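Local coordinates for protein DNA primase (Aquifex aeolicus, PDB 2AU3) that probably synthesises the short RNA primers that DNA polymerase extends during DNA replication, and carries one zinc ion, at residues F56-F59 against G60-V63; E165-E169 against T170-L174; L282-K285 against F286-V290; D328-E331 against F332-F336; F370-Y373 against L374-S378. One frame throughout, in Å; residues are numbered along the deposited sequence.

Interaction 1 (F56-F59 against G60-V63); sequences FKCF and GCGV. With ZN (zinc ion), chain B.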
loop_
_atom_site.group_PDB
_atom_site.type_symbol
_atom_site.label_atom_id
_atom_site.label_comp_id
_atom_site.label_asym_id
_atom_site.label_seq_id
_atom_site.Cartn_x
_atom_site.Cartn_y
_atom_site.Cartn_z
ATOM N N PHE A 56 5.219 5.710 -16.741
ATOM C CA PHE A 56 4.316 6.798 -17.089
ATOM C C PHE A 56 3.150 6.657 -16.131
ATOM O O PHE A 56 2.970 5.595 -15.553
ATOM C CB PHE A 56 3.853 6.699 -18.555
ATOM C CG PHE A 56 2.955 5.503 -18.845
ATOM C CD1 PHE A 56 1.556 5.621 -18.767
ATOM C CD2 PHE A 56 3.502 4.268 -19.210
ATOM C CE1 PHE A 56 0.717 4.526 -19.055
ATOM C CE2 PHE A 56 2.654 3.156 -19.486
ATOM C CZ PHE A 56 1.271 3.297 -19.407
ATOM N N LYS A 57 2.395 7.727 -15.933
ATOM C CA LYS A 57 1.188 7.671 -15.097
ATOM C C LYS A 57 0.290 8.812 -15.521
ATOM O O LYS A 57 0.723 9.972 -15.532
ATOM C CB LYS A 57 1.538 7.816 -13.608
ATOM C CG LYS A 57 0.324 7.795 -12.644
ATOM C CD LYS A 57 -0.335 6.384 -12.513
ATOM C CE LYS A 57 -1.456 6.422 -11.424
ATOM N NZ LYS A 57 -2.200 5.119 -11.317
ATOM N N CYS A 58 -0.946 8.490 -15.885
ATOM C CA CYS A 58 -1.924 9.526 -16.171
ATOM C C CYS A 58 -2.663 9.956 -14.912
ATOM O O CYS A 58 -3.330 9.153 -14.278
ATOM C CB CYS A 58 -2.924 9.075 -17.221
ATOM S SG CYS A 58 -3.945 10.458 -17.693
ATOM N N PHE A 59 -2.541 11.229 -14.559
ATOM C CA PHE A 59 -3.271 11.774 -13.415
ATOM C C PHE A 59 -4.717 12.047 -13.770
ATOM O O PHE A 59 -5.488 12.485 -12.933
ATOM C CB PHE A 59 -2.617 13.050 -12.912
ATOM C CG PHE A 59 -1.409 12.807 -12.080
ATOM C CD1 PHE A 59 -0.309 12.136 -12.609
ATOM C CD2 PHE A 59 -1.374 13.218 -10.748
ATOM C CE1 PHE A 59 0.827 11.890 -11.839
ATOM C CE2 PHE A 59 -0.237 12.988 -9.967
ATOM C CZ PHE A 59 0.864 12.314 -10.516
ATOM N N GLY A 60 -5.091 11.768 -15.015
ATOM C CA GLY A 60 -6.461 11.981 -15.446
ATOM C C GLY A 60 -7.315 10.733 -15.369
ATOM O O GLY A 60 -8.430 10.771 -14.843
ATOM N N CYS A 61 -6.799 9.625 -15.888
ATOM C CA CYS A 61 -7.509 8.358 -15.812
ATOM C C CYS A 61 -6.826 7.304 -14.932
ATOM O O CYS A 61 -7.428 6.289 -14.621
ATOM C CB CYS A 61 -7.753 7.787 -17.199
ATOM S SG CYS A 61 -6.219 7.302 -18.020
ATOM N N GLY A 62 -5.580 7.536 -14.547
ATOM C CA GLY A 62 -4.891 6.629 -13.639
ATOM C C GLY A 62 -4.094 5.522 -14.299
ATOM O O GLY A 62 -3.390 4.783 -13.618
ATOM N N VAL A 63 -4.220 5.381 -15.613
ATOM C CA VAL A 63 -3.378 4.447 -16.361
ATOM C C VAL A 63 -1.881 4.740 -16.093
ATOM O O VAL A 63 -1.455 5.894 -16.010
ATOM C CB VAL A 63 -3.702 4.449 -17.886
ATOM C CG1 VAL A 63 -3.003 5.578 -18.629
ATOM C CG2 VAL A 63 -3.347 3.137 -18.506
HETATM ZN ZN ZN B . -5.386 9.185 -19.138
#

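Interaction 2 (E165-E169 against T170-L174); sequences EAYLE and TKNLL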
loop_
_atom_site.group_PDB
_atom_site.type_symbol
_atom_site.label_atom_id
_atom_site.label_comp_id
_atom_site.label_asym_id
_atom_site.label_seq_id
_atom_site.Cartn_x
_atom_site.Cartn_y
_atom_site.Cartn_z
ATOM N N GLU A 165 -3.130 -19.008 -17.387
ATOM C CA GLU A 165 -2.406 -20.043 -16.670
ATOM C C GLU A 165 -1.443 -19.426 -15.641
ATOM O O GLU A 165 -1.392 -19.854 -14.491
ATOM C CB GLU A 165 -1.661 -20.954 -17.649
ATOM C CG GLU A 165 -2.575 -21.725 -18.586
ATOM C CD GLU A 165 -2.997 -20.932 -19.825
ATOM O OE1 GLU A 165 -2.577 -19.756 -19.983
ATOM O OE2 GLU A 165 -3.763 -21.495 -20.652
ATOM N N ALA A 166 -0.722 -18.381 -16.033
ATOM C CA ALA A 166 0.065 -17.630 -15.057
ATOM C C ALA A 166 -0.805 -17.089 -13.930
ATOM O O ALA A 166 -0.432 -17.195 -12.761
ATOM C CB ALA A 166 0.806 -16.515 -15.715
ATOM N N TYR A 167 -1.948 -16.492 -14.274
ATOM C CA TYR A 167 -2.782 -15.852 -13.259
ATOM C C TYR A 167 -3.297 -16.859 -12.230
ATOM O O TYR A 167 -3.469 -16.521 -11.057
ATOM C CB TYR A 167 -3.943 -15.044 -13.868
ATOM C CG TYR A 167 -4.589 -14.111 -12.841
ATOM C CD1 TYR A 167 -3.848 -13.077 -12.261
ATOM C CD2 TYR A 167 -5.905 -14.298 -12.412
ATOM C CE1 TYR A 167 -4.398 -12.219 -11.298
ATOM C CE2 TYR A 167 -6.471 -13.444 -11.429
ATOM C CZ TYR A 167 -5.689 -12.400 -10.884
ATOM O OH TYR A 167 -6.214 -11.538 -9.947
ATOM N N LEU A 168 -3.526 -18.099 -12.681
ATOM C CA LEU A 168 -4.036 -19.178 -11.827
ATOM C C LEU A 168 -3.098 -19.501 -10.678
ATOM O O LEU A 168 -3.544 -19.901 -9.612
ATOM C CB LEU A 168 -4.311 -20.452 -12.661
ATOM C CG LEU A 168 -5.566 -20.432 -13.554
ATOM C CD1 LEU A 168 -5.573 -21.573 -14.603
ATOM C CD2 LEU A 168 -6.865 -20.443 -12.713
ATOM N N GLU A 169 -1.796 -19.311 -10.888
ATOM C CA GLU A 169 -0.822 -19.428 -9.811
ATOM C C GLU A 169 -1.027 -18.434 -8.648
ATOM O O GLU A 169 -0.455 -18.632 -7.578
ATOM C CB GLU A 169 0.615 -19.295 -10.348
ATOM C CG GLU A 169 1.058 -20.428 -11.272
ATOM C CD GLU A 169 1.334 -21.730 -10.533
ATOM O OE1 GLU A 169 1.712 -21.678 -9.336
ATOM O OE2 GLU A 169 1.169 -22.809 -11.149
ATOM N N THR A 170 -1.806 -17.371 -8.858
ATOM C CA THR A 170 -2.059 -16.386 -7.771
ATOM C C THR A 170 -3.163 -16.820 -6.816
ATOM O O THR A 170 -3.259 -16.298 -5.703
ATOM C CB THR A 170 -2.424 -14.997 -8.311
ATOM O OG1 THR A 170 -3.634 -15.080 -9.076
ATOM C CG2 THR A 170 -1.362 -14.475 -9.296
ATOM N N LYS A 171 -4.000 -17.750 -7.274
ATOM C CA LYS A 171 -5.207 -18.183 -6.559
ATOM C C LYS A 171 -6.277 -17.088 -6.410
ATOM O O LYS A 171 -7.156 -17.168 -5.537
ATOM C CB LYS A 171 -4.863 -18.829 -5.201
ATOM C CG LYS A 171 -4.019 -20.095 -5.331
ATOM C CD LYS A 171 -2.626 -19.862 -4.809
ATOM C CE LYS A 171 -2.277 -20.842 -3.715
ATOM N NZ LYS A 171 -1.996 -20.110 -2.452
ATOM N N ASN A 172 -6.196 -16.074 -7.266
ATOM C CA ASN A 172 -7.196 -15.020 -7.300
ATOM C C ASN A 172 -8.379 -15.413 -8.150
ATOM O O ASN A 172 -9.315 -14.633 -8.328
ATOM C CB ASN A 172 -6.590 -13.701 -7.788
ATOM C CG ASN A 172 -5.614 -13.121 -6.803
ATOM O OD1 ASN A 172 -5.829 -13.183 -5.596
ATOM N ND2 ASN A 172 -4.523 -12.585 -7.305
ATOM N N LEU A 173 -8.314 -16.631 -8.675
ATOM C CA LEU A 173 -9.366 -17.226 -9.500
ATOM C C LEU A 173 -9.787 -18.585 -8.947
ATOM O O LEU A 173 -8.955 -19.471 -8.771
ATOM C CB LEU A 173 -8.841 -17.430 -10.916
ATOM C CG LEU A 173 -9.669 -16.845 -12.037
ATOM C CD1 LEU A 173 -10.024 -15.423 -11.701
ATOM C CD2 LEU A 173 -8.913 -16.954 -13.360
ATOM N N LEU A 174 -11.079 -18.737 -8.683
ATOM C CA LEU A 174 -11.659 -20.017 -8.310
ATOM C C LEU A 174 -12.097 -20.784 -9.568
ATOM O O LEU A 174 -12.409 -20.174 -10.597
ATOM C CB LEU A 174 -12.868 -19.789 -7.401
ATOM C CG LEU A 174 -12.610 -19.196 -6.012
ATOM C CD1 LEU A 174 -13.561 -18.038 -5.739
ATOM C CD2 LEU A 174 -12.778 -20.276 -4.954
HETATM O O HOH W 1 -8.846 -11.821 -9.498
HETATM O O HOH W 2 -6.395 -18.935 -9.250
#

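Interaction 3 (L282-K285 against F286-V290); sequences LLSK and FTKKV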
loop_
_atom_site.group_PDB
_atom_site.type_symbol
_atom_site.label_atom_id
_atom_site.label_comp_id
_atom_site.label_asym_id
_atom_site.label_seq_id
_atom_site.Cartn_x
_atom_site.Cartn_y
_atom_site.Cartn_z
ATOM N N LEU A 282 9.939 -4.448 8.509
ATOM C CA LEU A 282 9.957 -3.761 7.219
ATOM C C LEU A 282 9.806 -2.241 7.401
ATOM O O LEU A 282 10.575 -1.445 6.840
ATOM C CB LEU A 282 8.873 -4.322 6.278
ATOM C CG LEU A 282 8.602 -3.534 4.983
ATOM C CD1 LEU A 282 9.805 -3.658 3.987
ATOM C CD2 LEU A 282 7.282 -4.022 4.317
ATOM N N LEU A 283 8.839 -1.825 8.212
ATOM C CA LEU A 283 8.659 -0.385 8.442
ATOM C C LEU A 283 9.940 0.258 8.979
ATOM O O LEU A 283 10.303 1.369 8.554
ATOM C CB LEU A 283 7.481 -0.120 9.398
ATOM C CG LEU A 283 6.998 1.315 9.657
ATOM C CD1 LEU A 283 6.913 2.164 8.378
ATOM C CD2 LEU A 283 5.619 1.294 10.399
ATOM N N SER A 284 10.639 -0.450 9.876
ATOM C CA SER A 284 11.857 0.082 10.505
ATOM C C SER A 284 12.985 0.375 9.515
ATOM O O SER A 284 13.853 1.196 9.789
ATOM C CB SER A 284 12.366 -0.831 11.598
ATOM O OG SER A 284 12.897 -2.020 11.043
ATOM N N LYS A 285 12.964 -0.287 8.373
ATOM C CA LYS A 285 13.911 0.025 7.298
ATOM C C LYS A 285 13.656 1.407 6.674
ATOM O O LYS A 285 14.526 1.932 5.958
ATOM C CB LYS A 285 13.874 -1.056 6.195
ATOM C CG LYS A 285 14.086 -2.486 6.671
ATOM C CD LYS A 285 14.195 -3.418 5.435
ATOM C CE LYS A 285 14.110 -4.910 5.785
ATOM N NZ LYS A 285 13.370 -5.728 4.723
ATOM N N PHE A 286 12.487 2.008 6.924
ATOM C CA PHE A 286 12.172 3.320 6.305
ATOM C C PHE A 286 12.134 4.444 7.295
ATOM O O PHE A 286 12.254 5.616 6.924
ATOM C CB PHE A 286 10.854 3.280 5.530
ATOM C CG PHE A 286 10.891 2.337 4.371
ATOM C CD1 PHE A 286 11.188 2.805 3.094
ATOM C CD2 PHE A 286 10.722 0.969 4.568
ATOM C CE1 PHE A 286 11.279 1.926 2.006
ATOM C CE2 PHE A 286 10.815 0.095 3.501
ATOM C CZ PHE A 286 11.086 0.575 2.213
ATOM N N THR A 287 11.949 4.096 8.555
ATOM C CA THR A 287 11.822 5.099 9.584
ATOM C C THR A 287 12.073 4.542 10.977
ATOM O O THR A 287 11.894 3.345 11.219
ATOM C CB THR A 287 10.421 5.744 9.510
ATOM O OG1 THR A 287 10.385 6.884 10.374
ATOM C CG2 THR A 287 9.326 4.776 10.072
ATOM N N LYS A 288 12.465 5.416 11.894
ATOM C CA LYS A 288 12.631 5.010 13.281
ATOM C C LYS A 288 11.647 5.728 14.205
ATOM O O LYS A 288 11.802 5.683 15.427
ATOM C CB LYS A 288 14.098 5.226 13.757
ATOM C CG LYS A 288 15.140 4.490 12.935
ATOM C CD LYS A 288 14.903 2.978 12.838
ATOM C CE LYS A 288 15.955 2.333 11.914
ATOM N NZ LYS A 288 15.948 0.830 11.975
ATOM N N LYS A 289 10.627 6.377 13.617
ATOM C CA LYS A 289 9.549 7.009 14.390
ATOM C C LYS A 289 8.192 6.670 13.757
ATOM O O LYS A 289 7.967 6.907 12.570
ATOM C CB LYS A 289 9.686 8.537 14.410
ATOM C CG LYS A 289 10.698 9.110 15.357
ATOM C CD LYS A 289 10.492 10.643 15.453
ATOM C CE LYS A 289 11.796 11.370 15.833
ATOM N NZ LYS A 289 11.543 12.703 16.513
ATOM N N VAL A 290 7.305 6.122 14.559
ATOM C CA VAL A 290 5.999 5.746 14.087
ATOM C C VAL A 290 4.945 6.249 15.033
ATOM O O VAL A 290 4.921 5.907 16.212
ATOM C CB VAL A 290 5.865 4.228 13.889
ATOM C CG1 VAL A 290 4.397 3.826 13.685
ATOM C CG2 VAL A 290 6.727 3.776 12.678
#

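Interaction 4 (D328-E331 against F332-F336); sequences DPDE and FIKEF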
loop_
_atom_site.group_PDB
_atom_site.type_symbol
_atom_site.label_atom_id
_atom_site.label_comp_id
_atom_site.label_asym_id
_atom_site.label_seq_id
_atom_site.Cartn_x
_atom_site.Cartn_y
_atom_site.Cartn_z
ATOM N N ASP A 328 -13.207 7.041 14.503
ATOM C CA ASP A 328 -12.114 6.496 13.707
ATOM C C ASP A 328 -11.505 7.686 12.943
ATOM O O ASP A 328 -12.034 8.793 13.033
ATOM C CB ASP A 328 -12.581 5.353 12.784
ATOM C CG ASP A 328 -13.540 5.807 11.719
ATOM O OD1 ASP A 328 -14.034 6.953 11.816
ATOM O OD2 ASP A 328 -13.857 5.079 10.734
ATOM N N PRO A 329 -10.362 7.513 12.280
ATOM C CA PRO A 329 -9.789 8.623 11.512
ATOM C C PRO A 329 -10.791 9.344 10.589
ATOM O O PRO A 329 -10.781 10.561 10.546
ATOM C CB PRO A 329 -8.671 7.951 10.706
ATOM C CG PRO A 329 -8.215 6.849 11.599
ATOM C CD PRO A 329 -9.459 6.344 12.311
ATOM N N ASP A 330 -11.625 8.593 9.871
ATOM C CA ASP A 330 -12.591 9.140 8.930
ATOM C C ASP A 330 -13.551 10.146 9.611
ATOM O O ASP A 330 -13.696 11.276 9.150
ATOM C CB ASP A 330 -13.380 7.976 8.329
ATOM C CG ASP A 330 -14.546 8.420 7.534
ATOM O OD1 ASP A 330 -14.418 9.386 6.719
ATOM O OD2 ASP A 330 -15.643 7.845 7.647
ATOM N N GLU A 331 -14.162 9.727 10.723
ATOM C CA GLU A 331 -15.128 10.554 11.459
ATOM C C GLU A 331 -14.464 11.745 12.124
ATOM O O GLU A 331 -15.033 12.840 12.169
ATOM C CB GLU A 331 -15.869 9.705 12.507
ATOM C CG GLU A 331 -16.784 8.628 11.907
ATOM C CD GLU A 331 -18.022 9.189 11.208
ATOM O OE1 GLU A 331 -18.182 10.440 11.121
ATOM O OE2 GLU A 331 -18.841 8.368 10.708
ATOM N N PHE A 332 -13.264 11.528 12.671
ATOM C CA PHE A 332 -12.489 12.647 13.213
ATOM C C PHE A 332 -12.232 13.729 12.153
ATOM O O PHE A 332 -12.485 14.919 12.379
ATOM C CB PHE A 332 -11.170 12.193 13.850
ATOM C CG PHE A 332 -10.478 13.297 14.616
ATOM C CD1 PHE A 332 -10.667 13.445 15.979
ATOM C CD2 PHE A 332 -9.700 14.229 13.954
ATOM C CE1 PHE A 332 -10.048 14.473 16.676
ATOM C CE2 PHE A 332 -9.098 15.256 14.624
ATOM C CZ PHE A 332 -9.255 15.383 15.995
ATOM N N ILE A 333 -11.755 13.308 10.988
ATOM C CA ILE A 333 -11.514 14.254 9.890
ATOM C C ILE A 333 -12.788 14.938 9.461
ATOM O O ILE A 333 -12.791 16.167 9.246
ATOM C CB ILE A 333 -10.884 13.553 8.661
ATOM C CG1 ILE A 333 -9.429 13.185 8.940
ATOM C CG2 ILE A 333 -10.960 14.480 7.406
ATOM C CD1 ILE A 333 -8.896 12.074 7.964
ATOM N N LYS A 334 -13.891 14.185 9.354
ATOM C CA LYS A 334 -15.146 14.828 8.923
ATOM C C LYS A 334 -15.603 15.933 9.876
ATOM O O LYS A 334 -16.072 16.977 9.428
ATOM C CB LYS A 334 -16.260 13.820 8.677
ATOM C CG LYS A 334 -16.123 13.097 7.295
ATOM C CD LYS A 334 -17.337 12.250 6.911
ATOM C CE LYS A 334 -17.726 11.256 7.981
ATOM N NZ LYS A 334 -16.810 10.076 7.994
ATOM N N GLU A 335 -15.450 15.707 11.183
ATOM C CA GLU A 335 -15.997 16.641 12.179
ATOM C C GLU A 335 -15.053 17.809 12.445
ATOM O O GLU A 335 -15.477 18.965 12.565
ATOM C CB GLU A 335 -16.346 15.923 13.495
ATOM C CG GLU A 335 -16.852 16.873 14.571
ATOM C CD GLU A 335 -17.545 16.186 15.743
ATOM O OE1 GLU A 335 -17.659 14.943 15.743
ATOM O OE2 GLU A 335 -17.980 16.907 16.670
ATOM N N PHE A 336 -13.765 17.498 12.534
ATOM C CA PHE A 336 -12.765 18.481 12.959
ATOM C C PHE A 336 -11.824 18.976 11.844
ATOM O O PHE A 336 -11.138 19.976 12.012
ATOM C CB PHE A 336 -11.973 17.903 14.141
ATOM C CG PHE A 336 -12.856 17.476 15.313
ATOM C CD1 PHE A 336 -13.511 18.434 16.075
ATOM C CD2 PHE A 336 -13.032 16.124 15.633
ATOM C CE1 PHE A 336 -14.326 18.062 17.160
ATOM C CE2 PHE A 336 -13.830 15.734 16.724
ATOM C CZ PHE A 336 -14.486 16.726 17.492
#

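Interaction 5 (F370-Y373 against L374-S378); sequences FRYY and LGFIS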
loop_
_atom_site.group_PDB
_atom_site.type_symbol
_atom_site.label_atom_id
_atom_site.label_comp_id
_atom_site.label_asym_id
_atom_site.label_seq_id
_atom_site.Cartn_x
_atom_site.Cartn_y
_atom_site.Cartn_z
ATOM N N PHE A 370 4.923 0.311 31.870
ATOM C CA PHE A 370 6.280 0.811 31.655
ATOM C C PHE A 370 7.321 -0.310 31.641
ATOM O O PHE A 370 8.125 -0.411 30.698
ATOM C CB PHE A 370 6.635 1.832 32.723
ATOM C CG PHE A 370 7.952 2.529 32.489
ATOM C CD1 PHE A 370 8.022 3.655 31.684
ATOM C CD2 PHE A 370 9.113 2.084 33.112
ATOM C CE1 PHE A 370 9.247 4.312 31.486
ATOM C CE2 PHE A 370 10.327 2.733 32.909
ATOM C CZ PHE A 370 10.390 3.833 32.091
ATOM N N ARG A 371 7.303 -1.150 32.667
ATOM C CA ARG A 371 8.281 -2.224 32.754
ATOM C C ARG A 371 8.046 -3.258 31.659
ATOM O O ARG A 371 8.987 -3.794 31.120
ATOM C CB ARG A 371 8.313 -2.844 34.155
ATOM C CG ARG A 371 7.672 -4.202 34.277
ATOM C CD ARG A 371 7.385 -4.651 35.736
ATOM N NE ARG A 371 8.468 -5.471 36.274
ATOM C CZ ARG A 371 8.345 -6.319 37.288
ATOM N NH1 ARG A 371 7.178 -6.471 37.912
ATOM N NH2 ARG A 371 9.404 -7.010 37.694
ATOM N N TYR A 372 6.787 -3.509 31.314
ATOM C CA TYR A 372 6.472 -4.368 30.167
ATOM C C TYR A 372 7.021 -3.800 28.836
ATOM O O TYR A 372 7.705 -4.494 28.107
ATOM C CB TYR A 372 4.972 -4.606 30.100
ATOM C CG TYR A 372 4.474 -5.283 28.849
ATOM C CD1 TYR A 372 4.541 -6.671 28.703
ATOM C CD2 TYR A 372 3.888 -4.544 27.835
ATOM C CE1 TYR A 372 4.066 -7.297 27.560
ATOM C CE2 TYR A 372 3.397 -5.159 26.696
ATOM C CZ TYR A 372 3.501 -6.529 26.555
ATOM O OH TYR A 372 3.021 -7.125 25.420
ATOM N N TYR A 373 6.715 -2.550 28.509
ATOM C CA TYR A 373 7.231 -1.985 27.248
ATOM C C TYR A 373 8.742 -1.907 27.226
ATOM O O TYR A 373 9.376 -2.142 26.198
ATOM C CB TYR A 373 6.646 -0.605 26.965
ATOM C CG TYR A 373 5.221 -0.662 26.557
ATOM C CD1 TYR A 373 4.801 -1.565 25.597
ATOM C CD2 TYR A 373 4.272 0.150 27.182
ATOM C CE1 TYR A 373 3.466 -1.662 25.240
ATOM C CE2 TYR A 373 2.940 0.083 26.832
ATOM C CZ TYR A 373 2.540 -0.820 25.851
ATOM O OH TYR A 373 1.218 -0.911 25.489
ATOM N N LEU A 374 9.313 -1.546 28.368
ATOM C CA LEU A 374 10.765 -1.495 28.525
ATOM C C LEU A 374 11.476 -2.759 28.081
ATOM O O LEU A 374 12.620 -2.682 27.600
ATOM C CB LEU A 374 11.131 -1.195 29.975
ATOM C CG LEU A 374 12.289 -0.211 30.156
ATOM C CD1 LEU A 374 12.014 1.074 29.439
ATOM C CD2 LEU A 374 12.613 0.028 31.635
ATOM N N GLY A 375 10.820 -3.911 28.248
ATOM C CA GLY A 375 11.419 -5.196 27.956
ATOM C C GLY A 375 11.572 -5.481 26.466
ATOM O O GLY A 375 12.075 -6.540 26.086
ATOM N N PHE A 376 11.127 -4.550 25.616
ATOM C CA PHE A 376 11.214 -4.734 24.150
ATOM C C PHE A 376 12.265 -3.803 23.502
ATOM O O PHE A 376 12.495 -3.834 22.277
ATOM C CB PHE A 376 9.831 -4.569 23.492
ATOM C CG PHE A 376 8.797 -5.559 23.973
ATOM C CD1 PHE A 376 8.800 -6.880 23.518
ATOM C CD2 PHE A 376 7.804 -5.169 24.867
ATOM C CE1 PHE A 376 7.842 -7.807 23.968
ATOM C CE2 PHE A 376 6.814 -6.082 25.290
ATOM C CZ PHE A 376 6.846 -7.402 24.853
ATOM N N ILE A 377 12.896 -2.986 24.340
ATOM C CA ILE A 377 13.957 -2.067 23.925
ATOM C C ILE A 377 15.243 -2.852 23.785
ATOM O O ILE A 377 15.724 -3.436 24.759
ATOM C CB ILE A 377 14.117 -0.937 25.010
ATOM C CG1 ILE A 377 12.864 -0.068 25.064
ATOM C CG2 ILE A 377 15.335 -0.049 24.748
ATOM C CD1 ILE A 377 12.277 0.222 23.689
ATOM N N SER A 378 15.818 -2.888 22.587
ATOM C CA SER A 378 17.091 -3.610 22.430
ATOM C C SER A 378 18.304 -2.741 22.778
ATOM O O SER A 378 19.348 -3.255 23.175
ATOM C CB SER A 378 17.229 -4.262 21.052
ATOM O OG SER A 378 17.576 -3.306 20.069
#

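Interaction 1 (F56-F59 against G60-V63)
Cys-58 and Cys-61 meet at the zinc ion. Cys-58 SG binds it at 2.4 Å and Cys-61 SG at 2.3 Å; Cys-37 and His-40 complete the site. The sulfur of Cys-58 is also held by backbone N-H groups. Cys-61 N donates to Cys-58 SG at 3.5 Å, and Gly-60 N adds a weak bond. These bonds would probably temper the negative charge on the thiolate.
Backbone bonds close the turn. Cys-58 N donates to Val-63 O at 2.6 Å, nearly straight at 173°. Gly-62 N returns a weak bond to Cys-58 O.
One charged side chain joins in. Lys-57 bends at chi2 (71°), and NZ reaches Gly-62 O at 2.6 Å. NZ also pairs with Asp-144.
The apolar contacts centre on Val-63 CG1. It lies at the ring edge of Phe-56, 3.9 Å from CE1, and touches Cys-58 CB.
This Cys-x-x-Cys turn, following strand 55-58, is typical of a zinc ribbon, here the CHC2 zinc finger of DnaG primases.

Interaction 2 (E165-E169 against T170-L174)
Tyr-167, in the last turn of helix 164-168, lies against Thr-170, Asn-172 and Leu-173, which come after it. Its CG is anti to the backbone N (chi1 -166°), which lays the ring over the turn that follows. From CB the ring begins at CG, with Thr-170 OG1 above it. That oxygen sits 3.6 Å above the ring plane, over the centre, and so faces all the ring carbons. CD1 also meets Thr-170 CG2. Along the ring's other edge, CD2 meets Leu-173 CD2, and Leu-173 CD1 lies near the ring plane, 4.1 Å from Tyr-167 CE2. CE2 and CZ then reach Asn-172 CB. The tip, OH, is 3.1 Å from Asn-172 CB and takes a weak bond from Asn-172 ND2. Water 1 links Tyr-167 OH (2.7 Å) to Asn-172 O.
Thr-170 forms an ST turn: its OG1 accepts from Asn-172 N at 3.3 Å. The same OG1 donates to Tyr-167 O, a bond modelled very short at 2.5 Å, and Thr-170 N donates to Tyr-167 O at 2.9 Å. A type I beta turn from Leu-168 to Lys-171 leads helix 164-168 towards strand 173-174, in the N-terminal part of the catalytic core.
Beside the tyrosine, Leu-168 CD2 packs on Leu-173 CB. Water 2 donates to both Leu-168 O and Leu-173 O. Asn-172 OD1 bonds to Ser-219, and helix 101-122 packs against Tyr-167.

Interaction 3 (L282-K285 against F286-V290)
In the Toprim domain, the end of helix 277-284 turns into strand 289-293 of the mixed sheet, and Leu-283 meets Thr-287 and Val-290 across this alpha-to-beta turn. Two N-H groups grip Leu-283 O. Phe-286 N donates at 2.8 Å from above the carbonyl plane. Thr-287 N donates to the same Leu-283 O at 3.2 Å and lies in that plane. Together they bind Phe-286 and Thr-287 to the last turn of the helix.
The side chain of Leu-283 serves both neighbours. CD1 lies alongside Thr-287 CG2, the two side chains pointing the same way. CD2 meets Val-290 CG2 tip to tip at 3.5 Å. Ala-247 of strand 247-249 touches Leu-283 and Thr-287, which ties the turn to the sheet.
On the other flank, Phe-286 CG is anti to its carbonyl carbon (chi1 -63°). This turns the ring back along the helix. Leu-282 O lies at the ring edge, in plane, 3.3 Å from Phe-286 CD2. Leu-282 CD1 packs on Phe-286 CE2. Leu-234 of helix 234-244 touches both residues.
Lys-288 bends at chi2 and folds back over the helix end. There Lys-288 NZ makes a weak bond to Ser-284 O at 3.0 Å.

Interaction 4 (D328-E331 against F332-F336)
Pro-329 and Ile-333 meet on the tightly packed side of this helical turn. Ile-333 N donates to Pro-329 O at 2.9 Å, and Ile-333 CG1 lies 3.4 Å from the same Pro-329 O. Helix 253-261 covers both residues. Phe-332 N donates to Asp-328 O at 3.0 Å, almost straight (172°). The Phe-332 ring leads away to Leu-323 and Leu-341.
Glu-331 and Lys-334, on the other side, are exposed, and the packing there is looser. Lys-334 is modelled curled back, with NZ near the carboxylates of Asp-330 and Glu-331 as in a salt-bridge network, but this placement is doubtful. Asp-330 OD1 also forms a salt bridge with Arg-258.
At the start, Asp-328 OD1 accepts from Glu-331 N at 3.0 Å, on the syn side, tilted out of the carboxylate plane. This aspartate touches Asp-295, a predicted magnesium ligand. The arrangement is a helix N-cap, here opening helix 329-336 beside the predicted metal site of the Toprim fold.

Interaction 5 (F370-Y373 against L374-S378)
Phe-370 O accepts from Leu-374 N at 2.9 Å, the shortest polar bond here and a regular helical one (160°). Beyond it the bonding changes from four-residue to three-residue spacing. Gly-375 N donates to Tyr-372 O at 3.2 Å and only weakly to Arg-371 O. Phe-376 N donates to Tyr-373 O at 3.0 Å.
The main side-chain contact is a T-shaped pair. The edge of Phe-376 points at one face of Tyr-372, with planes 81° apart and centroids 5.1 Å apart. Phe-376 CE2 sits 3.6 Å from Tyr-372 CZ, offset toward the ring rim. Pro-309 of helix 298-313 touches both rings.
On the buried side, Phe-370 CE2 meets Leu-374 CD2 at 3.8 Å, crossing at a slant. Leu-386 of helix 380-394 packs on both.
A type I beta turn from Leu-374 to Ile-377 follows. The whole is a helix C-terminus running into the turn before helix 380-394, in the helical domain of DnaG.

Overall arrangement
The five contacts come in series along the chain, and none touches another. Interaction 1 lies in the zinc-binding domain, at the end of strand 55-58 of the antiparallel sheet and the loop that follows. Interaction 2 sits in the N-terminal part of the catalytic core, its nearest atoms about 17 Å from interaction 1. Interactions 3 and 4 belong to the Toprim region, with centres about 26 Å apart; helix 329-336 starts close to the predicted magnesium ligands. Interaction 5 is in the helical domain, its nearest atoms about 9 Å from interaction 3 but its centre about 46 Å from that of interaction 1. The set thus runs from the zinc end of the primase, through its catalytic core, to the helical end.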